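Local coordinates for protein D-xylonate dehydratase (Caulobacter crescentus, PDB 5OYN) that catalyses the dehydration of D-xylonate, and of D-gluconate about as efficiently, to the 2-dehydro-3-deoxy sugar acid, using a [2Fe-2S] cluster and magnesium, at residues M92-H97 against L117-T122; S229-A234 against G337-L342; P291-M296 against V302-D307; M321-K326 against I403-V408. All blocks are in the same frame, centred on the assembly; numbering follows the deposited sequence.

Contact 1. Residues M92-H97 against L117-T122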
loop_
_atom_site.group_PDB
_atom_site.type_symbol
_atom_site.label_atom_id
_atom_site.label_comp_id
_atom_site.label_asym_id
_atom_site.label_seq_id
_atom_site.Cartn_x
_atom_site.Cartn_y
_atom_site.Cartn_z
ATOM N N MET A 92 7.116 -11.046 -9.579
ATOM C CA MET A 92 5.864 -10.782 -10.294
ATOM C C MET A 92 4.759 -11.344 -9.410
ATOM O O MET A 92 4.564 -12.567 -9.360
ATOM C CB MET A 92 5.821 -11.444 -11.670
ATOM C CG MET A 92 6.599 -10.751 -12.729
ATOM S SD MET A 92 5.718 -9.360 -13.438
ATOM C CE MET A 92 6.884 -8.868 -14.724
ATOM N N GLU A 93 4.046 -10.470 -8.716
ATOM C CA GLU A 93 2.943 -10.909 -7.877
ATOM C C GLU A 93 1.693 -10.989 -8.734
ATOM O O GLU A 93 1.499 -10.176 -9.640
ATOM C CB GLU A 93 2.740 -9.954 -6.704
ATOM C CG GLU A 93 1.685 -10.369 -5.693
ATOM C CD GLU A 93 1.333 -9.216 -4.753
ATOM O OE1 GLU A 93 0.387 -9.380 -3.939
ATOM O OE2 GLU A 93 2.012 -8.152 -4.827
ATOM N N PHE A 94 0.869 -11.992 -8.472
ATOM C CA PHE A 94 -0.352 -12.174 -9.235
ATOM C C PHE A 94 -1.310 -12.977 -8.386
ATOM O O PHE A 94 -0.886 -13.647 -7.440
ATOM C CB PHE A 94 -0.081 -12.881 -10.573
ATOM C CG PHE A 94 0.466 -14.273 -10.423
ATOM C CD1 PHE A 94 -0.388 -15.363 -10.307
ATOM C CD2 PHE A 94 1.835 -14.494 -10.396
ATOM C CE1 PHE A 94 0.118 -16.641 -10.161
ATOM C CE2 PHE A 94 2.344 -15.776 -10.250
ATOM C CZ PHE A 94 1.485 -16.844 -10.134
ATOM N N PRO A 95 -2.603 -12.912 -8.677
ATOM C CA PRO A 95 -3.579 -13.553 -7.794
ATOM C C PRO A 95 -4.066 -14.892 -8.312
ATOM O O PRO A 95 -3.780 -15.273 -9.456
ATOM C CB PRO A 95 -4.717 -12.533 -7.763
ATOM C CG PRO A 95 -4.687 -11.918 -9.131
ATOM C CD PRO A 95 -3.261 -12.013 -9.645
ATOM N N VAL A 96 -4.808 -15.600 -7.462
ATOM C CA VAL A 96 -5.496 -16.826 -7.816
ATOM C C VAL A 96 -6.953 -16.696 -7.389
ATOM O O VAL A 96 -7.350 -15.724 -6.754
ATOM C CB VAL A 96 -4.845 -18.074 -7.179
ATOM C CG1 VAL A 96 -3.506 -18.342 -7.825
ATOM C CG2 VAL A 96 -4.684 -17.887 -5.681
ATOM N N HIS A 97 -7.745 -17.688 -7.757
ATOM C CA HIS A 97 -9.120 -17.747 -7.300
ATOM C C HIS A 97 -9.140 -17.694 -5.772
ATOM O O HIS A 97 -8.365 -18.411 -5.123
ATOM C CB HIS A 97 -9.770 -19.024 -7.830
ATOM C CG HIS A 97 -11.203 -19.181 -7.443
ATOM N ND1 HIS A 97 -12.189 -18.324 -7.880
ATOM C CD2 HIS A 97 -11.815 -20.092 -6.649
ATOM C CE1 HIS A 97 -13.350 -18.703 -7.375
ATOM N NE2 HIS A 97 -13.150 -19.771 -6.623
ATOM N N LEU A 117 -6.980 -25.166 -11.496
ATOM C CA LEU A 117 -7.016 -24.951 -12.940
ATOM C C LEU A 117 -6.398 -23.623 -13.306
ATOM O O LEU A 117 -5.523 -23.547 -14.173
ATOM C CB LEU A 117 -8.458 -25.005 -13.448
ATOM C CG LEU A 117 -9.145 -26.367 -13.341
ATOM C CD1 LEU A 117 -10.664 -26.259 -13.478
ATOM C CD2 LEU A 117 -8.551 -27.314 -14.373
ATOM N N GLY A 118 -6.847 -22.557 -12.639
ATOM C CA GLY A 118 -6.390 -21.224 -12.978
ATOM C C GLY A 118 -4.930 -20.999 -12.666
ATOM O O GLY A 118 -4.254 -20.242 -13.368
ATOM N N LEU A 119 -4.407 -21.651 -11.627
ATOM C CA LEU A 119 -2.995 -21.441 -11.341
ATOM C C LEU A 119 -2.111 -22.068 -12.421
ATOM O O LEU A 119 -1.130 -21.442 -12.853
ATOM C CB LEU A 119 -2.642 -21.966 -9.954
ATOM C CG LEU A 119 -1.252 -21.567 -9.444
ATOM C CD1 LEU A 119 -0.907 -20.113 -9.725
ATOM C CD2 LEU A 119 -1.146 -21.834 -7.963
ATOM N N VAL A 120 -2.459 -23.276 -12.908
ATOM C CA VAL A 120 -1.633 -23.902 -13.949
ATOM C C VAL A 120 -1.675 -23.075 -15.233
ATOM O O VAL A 120 -0.638 -22.861 -15.874
ATOM C CB VAL A 120 -2.020 -25.384 -14.212
ATOM C CG1 VAL A 120 -2.250 -26.163 -12.921
ATOM C CG2 VAL A 120 -3.205 -25.538 -15.172
ATOM N N GLU A 121 -2.855 -22.575 -15.619
ATOM C CA GLU A 121 -2.935 -21.699 -16.787
ATOM C C GLU A 121 -1.951 -20.536 -16.666
ATOM O O GLU A 121 -1.180 -20.265 -17.588
ATOM C CB GLU A 121 -4.361 -21.174 -16.967
ATOM C CG GLU A 121 -5.358 -22.130 -17.650
ATOM C CD GLU A 121 -4.727 -23.081 -18.677
ATOM O OE1 GLU A 121 -4.318 -24.193 -18.270
ATOM O OE2 GLU A 121 -4.672 -22.741 -19.885
ATOM N N THR A 122 -1.952 -19.859 -15.513
ATOM C CA THR A 122 -1.053 -18.730 -15.277
ATOM C C THR A 122 0.408 -19.171 -15.266
ATOM O O THR A 122 1.243 -18.595 -15.972
ATOM C CB THR A 122 -1.423 -18.047 -13.952
ATOM O OG1 THR A 122 -2.796 -17.647 -13.984
ATOM C CG2 THR A 122 -0.539 -16.836 -13.678
HETATM O O HOH W 1 -3.649 -17.556 -11.210
#
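Thr122 lays its CG2 methyl over one face of the Phe94 ring, 3.9 Å from the ring centroid and 27° off the normal, a CH-pi contact displaced toward the rim. At the edge of the same ring, near its plane, Leu119 CD1 comes within 3.6 Å of Phe94 CE1, and that methyl also lies 3.7 Å from Val96 CG1. Here the packing is close: an aromatic plate suits the site because it offers a face to threonine and an edge to leucine. With CG lodged between the backbone N and the carbonyl carbon (chi1 63°), the ring stands out from the strand and meets helix 109-125. This is the packing of a beta-alpha-beta crossover, in which the helix leads from strand 90-95, an outer strand of the parallel sheet, past strand 56-61 to strand 130-135. Were a serine to replace Phe94, the methyls of Leu119 and Thr122 would probably lose their common surface and a gap would open between strand and helix. The polar side of the contact is looser. There a water molecule bridges the segments, donating to Pro95 O at 2.9 Å and hydrogen-bonding to Thr122 OG1, also at 2.9 Å. Threonine serves both sides, its methyl on the ring and its hydroxyl at the water. A second subunit packs nearby, with its Pro95 against Pro95 and its His97 against Thr122.

Contact 2. Residues S229-A234 against G337-L342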
loop_
_atom_site.group_PDB
_atom_site.type_symbol
_atom_site.label_atom_id
_atom_site.label_comp_id
_atom_site.label_asym_id
_atom_site.label_seq_id
_atom_site.Cartn_x
_atom_site.Cartn_y
_atom_site.Cartn_z
ATOM N N SER A 229 8.725 -26.266 2.017
ATOM C CA SER A 229 8.926 -24.952 2.603
ATOM C C SER A 229 10.128 -25.020 3.526
ATOM O O SER A 229 10.587 -26.107 3.887
ATOM C CB SER A 229 7.690 -24.484 3.369
ATOM O OG SER A 229 7.501 -25.291 4.502
ATOM N N LEU A 230 10.651 -23.849 3.894
ATOM C CA LEU A 230 11.844 -23.800 4.725
ATOM C C LEU A 230 11.545 -24.322 6.125
ATOM O O LEU A 230 10.400 -24.352 6.579
ATOM C CB LEU A 230 12.399 -22.379 4.802
ATOM C CG LEU A 230 12.907 -21.751 3.494
ATOM C CD1 LEU A 230 13.460 -20.372 3.752
ATOM C CD2 LEU A 230 13.956 -22.633 2.785
ATOM N N THR A 231 12.590 -24.762 6.808
ATOM C CA THR A 231 12.395 -25.365 8.117
ATOM C C THR A 231 11.846 -24.321 9.075
ATOM O O THR A 231 12.371 -23.204 9.161
ATOM C CB THR A 231 13.709 -25.946 8.652
ATOM O OG1 THR A 231 14.351 -26.720 7.634
ATOM C CG2 THR A 231 13.450 -26.834 9.827
ATOM N N GLY A 232 10.782 -24.686 9.787
ATOM C CA GLY A 232 10.153 -23.817 10.752
ATOM C C GLY A 232 9.074 -22.929 10.187
ATOM O O GLY A 232 8.450 -22.184 10.947
ATOM N N CYS A 233 8.812 -23.016 8.883
ATOM C CA CYS A 233 7.888 -22.104 8.224
ATOM C C CYS A 233 6.442 -22.297 8.687
ATOM O O CYS A 233 5.708 -21.318 8.873
ATOM C CB CYS A 233 7.991 -22.300 6.717
ATOM S SG CYS A 233 7.063 -21.130 5.744
ATOM N N ALA A 234 6.002 -23.539 8.859
ATOM C CA ALA A 234 4.573 -23.804 8.996
ATOM C C ALA A 234 3.964 -23.084 10.194
ATOM O O ALA A 234 2.884 -22.489 10.086
ATOM C CB ALA A 234 4.327 -25.309 9.107
ATOM N N GLY A 337 7.444 -26.140 16.886
ATOM C CA GLY A 337 6.535 -26.393 15.782
ATOM C C GLY A 337 6.817 -27.687 15.048
ATOM O O GLY A 337 7.235 -28.691 15.632
ATOM N N ALA A 338 6.586 -27.662 13.738
ATOM C CA ALA A 338 6.699 -28.888 12.948
ATOM C C ALA A 338 8.081 -29.522 13.014
ATOM O O ALA A 338 8.157 -30.750 13.201
ATOM C CB ALA A 338 6.288 -28.627 11.497
ATOM N N PRO A 339 9.197 -28.786 12.878
ATOM C CA PRO A 339 10.502 -29.464 12.951
ATOM C C PRO A 339 10.685 -30.241 14.236
ATOM O O PRO A 339 11.291 -31.315 14.215
ATOM C CB PRO A 339 11.509 -28.312 12.836
ATOM C CG PRO A 339 10.775 -27.241 12.188
ATOM C CD PRO A 339 9.367 -27.341 12.667
ATOM N N ALA A 340 10.160 -29.741 15.355
ATOM C CA ALA A 340 10.291 -30.474 16.611
ATOM C C ALA A 340 9.511 -31.787 16.563
ATOM O O ALA A 340 9.968 -32.808 17.085
ATOM C CB ALA A 340 9.842 -29.604 17.791
ATOM N N VAL A 341 8.345 -31.781 15.921
ATOM C CA VAL A 341 7.561 -33.001 15.803
ATOM C C VAL A 341 8.273 -33.987 14.888
ATOM O O VAL A 341 8.414 -35.174 15.211
ATOM C CB VAL A 341 6.143 -32.672 15.303
ATOM C CG1 VAL A 341 5.263 -33.903 15.346
ATOM C CG2 VAL A 341 5.528 -31.535 16.136
ATOM N N LEU A 342 8.762 -33.494 13.747
ATOM C CA LEU A 342 9.501 -34.337 12.814
ATOM C C LEU A 342 10.745 -34.930 13.466
ATOM O O LEU A 342 11.129 -36.066 13.167
ATOM C CB LEU A 342 9.872 -33.529 11.567
ATOM C CG LEU A 342 8.670 -33.239 10.666
ATOM C CD1 LEU A 342 9.046 -32.315 9.541
ATOM C CD2 LEU A 342 8.024 -34.528 10.124
#
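The ring of Pro339 rests against Thr231 and Gly232, its CG atom making both of the close approaches. The second segment opens with Gly337, whose positive phi of 49° is most easily adopted by a residue without a side chain. Ala338 comes next; its CB faces that of Ala234 at 4.5 Å, small methyls that allow loop and helix to draw near. Pro339 carries the contact. Its CG lies 3.6 Å from Thr231 CG2, the two side chains running alongside each other in opposite senses, and 3.5 Å from Gly232 N, while CD sits 4.1 Å from Gly232 CA. Thr231 brings its methyl here because CG2 is anti to the backbone N, with OG1 on another branch. Gly232 occupies the third position of a type II beta turn, closed by Cys233 N to Leu230 O at 3.1 Å; a side chain at that position would run into the preceding carbonyl oxygen. Near the start of a helix a proline costs no hydrogen bond, since its missing N-H would have no helical carbonyl a turn earlier to reach. Replacing Pro339 by a glycine would remove the ring and would probably leave the Thr231 methyl and the Gly232 peptide without their apolar cover. One turn on, Leu342 packs on Met363 and Leu367. Glu224 of helix 215-225 accepts hydrogen bonds from Gly232 N and Ala234 N and also touches Pro339; Thr231 meets Asn366 of helix 363-367, and Leu230 and Cys233 pack on helix 241-259.

Contact 3. Residues P291-M296 against V302-D307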
loop_
_atom_site.group_PDB
_atom_site.type_symbol
_atom_site.label_atom_id
_atom_site.label_comp_id
_atom_site.label_asym_id
_atom_site.label_seq_id
_atom_site.Cartn_x
_atom_site.Cartn_y
_atom_site.Cartn_z
ATOM N N PRO A 291 -7.843 -36.511 2.017
ATOM C CA PRO A 291 -8.122 -36.194 0.606
ATOM C C PRO A 291 -7.060 -35.312 -0.014
ATOM O O PRO A 291 -6.730 -35.500 -1.190
ATOM C CB PRO A 291 -9.485 -35.492 0.657
ATOM C CG PRO A 291 -10.093 -35.928 1.910
ATOM C CD PRO A 291 -8.976 -36.149 2.887
ATOM N N HIS A 292 -6.472 -34.386 0.754
ATOM C CA HIS A 292 -5.513 -33.444 0.184
ATOM C C HIS A 292 -4.171 -34.091 -0.082
ATOM O O HIS A 292 -3.538 -33.803 -1.102
ATOM C CB HIS A 292 -5.309 -32.242 1.106
ATOM C CG HIS A 292 -6.521 -31.390 1.254
ATOM N ND1 HIS A 292 -7.329 -31.061 0.187
ATOM C CD2 HIS A 292 -7.070 -30.802 2.341
ATOM C CE1 HIS A 292 -8.326 -30.304 0.612
ATOM N NE2 HIS A 292 -8.194 -30.134 1.916
ATOM N N ILE A 293 -3.691 -34.929 0.836
ATOM C CA ILE A 293 -2.401 -35.563 0.593
ATOM C C ILE A 293 -2.488 -36.503 -0.604
ATOM O O ILE A 293 -1.559 -36.580 -1.415
ATOM C CB ILE A 293 -1.899 -36.275 1.859
ATOM C CG1 ILE A 293 -1.455 -35.231 2.887
ATOM C CG2 ILE A 293 -0.748 -37.190 1.519
ATOM C CD1 ILE A 293 -1.030 -35.804 4.210
ATOM N N VAL A 294 -3.623 -37.190 -0.767
ATOM C CA VAL A 294 -3.781 -38.072 -1.919
ATOM C C VAL A 294 -3.831 -37.255 -3.199
ATOM O O VAL A 294 -3.094 -37.531 -4.155
ATOM C CB VAL A 294 -5.031 -38.965 -1.766
ATOM C CG1 VAL A 294 -5.413 -39.574 -3.105
ATOM C CG2 VAL A 294 -4.783 -40.072 -0.752
ATOM N N ALA A 295 -4.690 -36.231 -3.225
ATOM C CA ALA A 295 -4.788 -35.321 -4.367
ATOM C C ALA A 295 -3.419 -34.820 -4.821
ATOM O O ALA A 295 -3.107 -34.824 -6.015
ATOM C CB ALA A 295 -5.693 -34.136 -4.013
ATOM N N MET A 296 -2.585 -34.382 -3.880
ATOM C CA MET A 296 -1.267 -33.892 -4.264
ATOM C C MET A 296 -0.388 -35.022 -4.787
ATOM O O MET A 296 0.326 -34.848 -5.784
ATOM C CB MET A 296 -0.611 -33.190 -3.077
ATOM C CG MET A 296 -1.437 -32.029 -2.551
ATOM S SD MET A 296 -0.998 -31.576 -0.865
ATOM C CE MET A 296 0.687 -31.151 -1.176
ATOM N N VAL A 302 2.123 -40.163 -7.943
ATOM C CA VAL A 302 2.408 -41.075 -6.845
ATOM C C VAL A 302 1.077 -41.611 -6.355
ATOM O O VAL A 302 0.075 -40.885 -6.337
ATOM C CB VAL A 302 3.181 -40.395 -5.697
ATOM C CG1 VAL A 302 3.338 -41.339 -4.518
ATOM C CG2 VAL A 302 4.533 -39.931 -6.178
ATOM N N GLU A 303 1.061 -42.888 -5.983
ATOM C CA GLU A 303 -0.155 -43.583 -5.591
ATOM C C GLU A 303 -0.111 -43.789 -4.085
ATOM O O GLU A 303 0.820 -44.419 -3.567
ATOM C CB GLU A 303 -0.278 -44.910 -6.346
ATOM C CG GLU A 303 -1.555 -45.717 -6.070
ATOM C CD GLU A 303 -1.343 -47.228 -6.226
ATOM O OE1 GLU A 303 -2.327 -47.991 -6.087
ATOM O OE2 GLU A 303 -0.193 -47.657 -6.490
ATOM N N ILE A 304 -1.093 -43.237 -3.379
ATOM C CA ILE A 304 -1.193 -43.421 -1.938
ATOM C C ILE A 304 -2.465 -44.185 -1.647
ATOM O O ILE A 304 -3.567 -43.728 -1.979
ATOM C CB ILE A 304 -1.153 -42.098 -1.168
ATOM C CG1 ILE A 304 0.203 -41.442 -1.395
ATOM C CG2 ILE A 304 -1.371 -42.365 0.313
ATOM C CD1 ILE A 304 0.633 -40.571 -0.275
ATOM N N THR A 305 -2.305 -45.336 -1.006
ATOM C CA THR A 305 -3.330 -46.349 -0.847
ATOM C C THR A 305 -3.740 -46.436 0.612
ATOM O O THR A 305 -3.040 -45.956 1.511
ATOM C CB THR A 305 -2.809 -47.707 -1.341
ATOM O OG1 THR A 305 -1.650 -48.080 -0.581
ATOM C CG2 THR A 305 -2.415 -47.626 -2.798
ATOM N N ALA A 306 -4.880 -47.092 0.843
ATOM C CA ALA A 306 -5.371 -47.257 2.203
ATOM C C ALA A 306 -4.324 -47.893 3.107
ATOM O O ALA A 306 -4.336 -47.665 4.324
ATOM C CB ALA A 306 -6.658 -48.081 2.194
ATOM N N ASP A 307 -3.390 -48.649 2.543
ATOM C CA ASP A 307 -2.362 -49.238 3.388
ATOM C C ASP A 307 -1.331 -48.211 3.828
ATOM O O ASP A 307 -0.741 -48.350 4.906
ATOM C CB ASP A 307 -1.701 -50.406 2.664
ATOM C CG ASP A 307 -2.432 -51.711 2.907
ATOM O OD1 ASP A 307 -2.858 -51.951 4.070
ATOM O OD2 ASP A 307 -2.594 -52.479 1.929
#
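Helical hydrogen bonds from Ala295 N to Pro291 O and from Met296 N to His292 O, both 3.0 Å, fix the turn from which Ile293 and Val294 reach Ile304. The arrangement is one of two successive helices joined by an extended connection: helix 289-299 ends, the chain doubles back, and helix 306-312 follows. In that connection Ile304 is directed at the first helix while Glu303 and Thr305 point away, which puts the greasy residue inside and the polar ones outside. Branched aliphatic residues fit this role well, since each presents methyls close to the backbone and fills the short gap between helix and returning chain; the CA atoms of Val294 and Ile304 are 5.9 Å apart. The contact is of ordinary van der Waals spacing and wholly apolar in its side chains. Ile304 extends its CD1 to Ile293 CG2, 4.1 Å away, and Phe273 of helix 270-282 touches both isoleucines, closing a small hydrophobic cluster. The helix that packs on Ile304 also carries, on another face, a second-shell residue of the metal site: His292 hydrogen-bonds through NE2 to OQ2 of the carboxylated lysine at position 139, part of the magnesium site, and through ND1 to Arg112. Val294 approaches lower down the isoleucine, near its root. With CG1 anti to the backbone N (chi1 164°), CG2 falls anti to the carbonyl carbon, which brings that methyl 4.2 Å from Ile304 CB and 4.0 Å from Ile304 O.

Contact 4. Residues M321-K326 against I403-V408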
loop_
_atom_site.group_PDB
_atom_site.type_symbol
_atom_site.label_atom_id
_atom_site.label_comp_id
_atom_site.label_asym_id
_atom_site.label_seq_id
_atom_site.Cartn_x
_atom_site.Cartn_y
_atom_site.Cartn_z
ATOM N N MET A 321 -2.248 -29.769 21.479
ATOM C CA MET A 321 -2.938 -28.693 20.793
ATOM C C MET A 321 -4.393 -29.067 20.527
ATOM O O MET A 321 -4.675 -30.162 20.027
ATOM C CB MET A 321 -2.224 -28.392 19.471
ATOM C CG MET A 321 -2.172 -26.937 19.086
ATOM S SD MET A 321 -1.166 -26.705 17.616
ATOM C CE MET A 321 -2.274 -25.670 16.640
ATOM N N GLN A 322 -5.313 -28.137 20.819
ATOM C CA GLN A 322 -6.710 -28.258 20.419
ATOM C C GLN A 322 -6.817 -28.596 18.936
ATOM O O GLN A 322 -6.024 -28.092 18.134
ATOM C CB GLN A 322 -7.451 -26.956 20.731
ATOM C CG GLN A 322 -8.070 -26.954 22.109
ATOM C CD GLN A 322 -8.513 -25.585 22.587
ATOM O OE1 GLN A 322 -9.519 -25.038 22.121
ATOM N NE2 GLN A 322 -7.766 -25.023 23.534
ATOM N N PRO A 323 -7.780 -29.429 18.515
ATOM C CA PRO A 323 -8.854 -30.075 19.286
ATOM C C PRO A 323 -8.430 -31.308 20.079
ATOM O O PRO A 323 -9.103 -31.638 21.051
ATOM C CB PRO A 323 -9.869 -30.466 18.206
ATOM C CG PRO A 323 -9.060 -30.663 16.999
ATOM C CD PRO A 323 -7.923 -29.676 17.071
ATOM N N ALA A 324 -7.338 -31.969 19.692
ATOM C CA ALA A 324 -6.925 -33.164 20.422
ATOM C C ALA A 324 -6.465 -32.849 21.842
ATOM O O ALA A 324 -6.650 -33.670 22.746
ATOM C CB ALA A 324 -5.815 -33.888 19.661
ATOM N N GLY A 325 -5.873 -31.678 22.062
ATOM C CA GLY A 325 -5.235 -31.351 23.325
ATOM C C GLY A 325 -5.648 -29.978 23.824
ATOM O O GLY A 325 -6.802 -29.554 23.686
ATOM N N LYS A 326 -4.666 -29.264 24.378
ATOM C CA LYS A 326 -4.884 -28.114 25.252
ATOM C C LYS A 326 -4.526 -26.759 24.647
ATOM O O LYS A 326 -5.333 -25.827 24.721
ATOM C CB LYS A 326 -4.083 -28.335 26.536
ATOM C CG LYS A 326 -4.142 -27.212 27.522
ATOM C CD LYS A 326 -3.216 -27.512 28.686
ATOM C CE LYS A 326 -3.534 -26.647 29.888
ATOM N NZ LYS A 326 -2.328 -25.871 30.246
ATOM N N ILE A 403 -12.145 -42.975 7.174
ATOM C CA ILE A 403 -11.162 -42.831 8.241
ATOM C C ILE A 403 -11.853 -42.293 9.482
ATOM O O ILE A 403 -12.867 -41.588 9.401
ATOM C CB ILE A 403 -9.988 -41.918 7.835
ATOM C CG1 ILE A 403 -10.501 -40.574 7.331
ATOM C CG2 ILE A 403 -9.123 -42.593 6.788
ATOM C CD1 ILE A 403 -9.395 -39.571 7.132
ATOM N N MET A 404 -11.296 -42.640 10.640
ATOM C CA MET A 404 -11.823 -42.221 11.929
ATOM C C MET A 404 -10.778 -41.382 12.647
ATOM O O MET A 404 -9.585 -41.698 12.602
ATOM C CB MET A 404 -12.208 -43.423 12.781
ATOM C CG MET A 404 -13.192 -43.124 13.903
ATOM S SD MET A 404 -12.968 -44.291 15.254
ATOM C CE MET A 404 -14.086 -43.660 16.500
ATOM N N LYS A 405 -11.217 -40.302 13.299
ATOM C CA LYS A 405 -10.279 -39.418 13.992
ATOM C C LYS A 405 -9.923 -40.058 15.325
ATOM O O LYS A 405 -10.592 -39.863 16.338
ATOM C CB LYS A 405 -10.852 -38.018 14.172
ATOM C CG LYS A 405 -9.753 -36.931 14.209
ATOM C CD LYS A 405 -10.277 -35.487 14.038
ATOM C CE LYS A 405 -9.249 -34.475 14.562
ATOM N NZ LYS A 405 -9.422 -33.061 14.069
ATOM N N SER A 406 -8.845 -40.839 15.323
ATOM C CA SER A 406 -8.447 -41.534 16.536
ATOM C C SER A 406 -7.922 -40.573 17.588
ATOM O O SER A 406 -8.076 -40.834 18.787
ATOM C CB SER A 406 -7.375 -42.571 16.215
ATOM O OG SER A 406 -7.636 -43.172 14.962
ATOM N N SER A 407 -7.278 -39.472 17.165
ATOM C CA SER A 407 -6.611 -38.562 18.099
ATOM C C SER A 407 -7.583 -37.866 19.023
ATOM O O SER A 407 -7.164 -37.277 20.021
ATOM C CB SER A 407 -5.815 -37.505 17.347
ATOM O OG SER A 407 -6.682 -36.555 16.766
ATOM N N VAL A 408 -8.873 -37.976 18.743
ATOM C CA VAL A 408 -9.900 -37.151 19.348
ATOM C C VAL A 408 -10.898 -37.963 20.176
ATOM O O VAL A 408 -11.802 -37.383 20.793
ATOM C CB VAL A 408 -10.572 -36.321 18.234
ATOM C CG1 VAL A 408 -11.979 -35.931 18.524
ATOM C CG2 VAL A 408 -9.700 -35.089 17.928
#
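Lys405 reaches Pro323 with the very end of a long, extended side chain. From CB, directed toward the loop 321-326, the chain continues with CG anti to the backbone N (chi1 -151°) and passes beside Val408, so that CD lies 4.0 Å from Val408 CG2 and CE 3.5 Å from the same methyl. At the tip, NZ stands 3.8 Å from Pro323 CG, the two side chains meeting at about a right angle, and it also makes a weak hydrogen bond to Ala502 O. A lysine suits this path: its methylenes run past the valine methyl, while the amine meets the proline ring and can engage a carbonyl beyond. Segment 403-408 includes the last part of the middle strand of a small antiparallel sheet, whose strand 507-511 bonds to Ile403. The contact joins a loop of the N-terminal region of the dehydratase to this part of the C-terminal region. Ala324 fills the middle of the joint. Its CB touches Ser407 O at 3.7 Å and Ser407 OG at 4.0 Å, and its CA lies 4.2 Å from Val408 CG2; a residue as small as alanine lets the CA atoms of Ala324 and Val408 come to 5.1 Å. Within the loop, a cis peptide bond precedes Pro323. Gln322 NE2 donates to Lys326 O at 2.8 Å with a fairly straight N-H...O angle of 161°, the oxygen lying in the amide plane of the glutamine although the donor sits above the carbonyl plane of Lys326.

In the fold
The four contacts are dispersed through the chain without touching one another. Contacts 1 and 4 lie on opposite sides of the chain's centre, their centres 34 Å apart, yet each has a side chain within about 13 Å of a bound cluster: the side chain of Val96 is about 10 Å from that of Cys137, and the side chain of Pro323 about 9 Å from that of Cys210, both cluster ligands. In contact 4 the side chain of Lys405 is also about 10 Å from the magnesium ion. Contact 3 falls within the chain span bridged by contact 2, whereas contacts 2 and 4 cross along the sequence. Contacts 3 and 4 come closest, about 5 Å between nearest atoms.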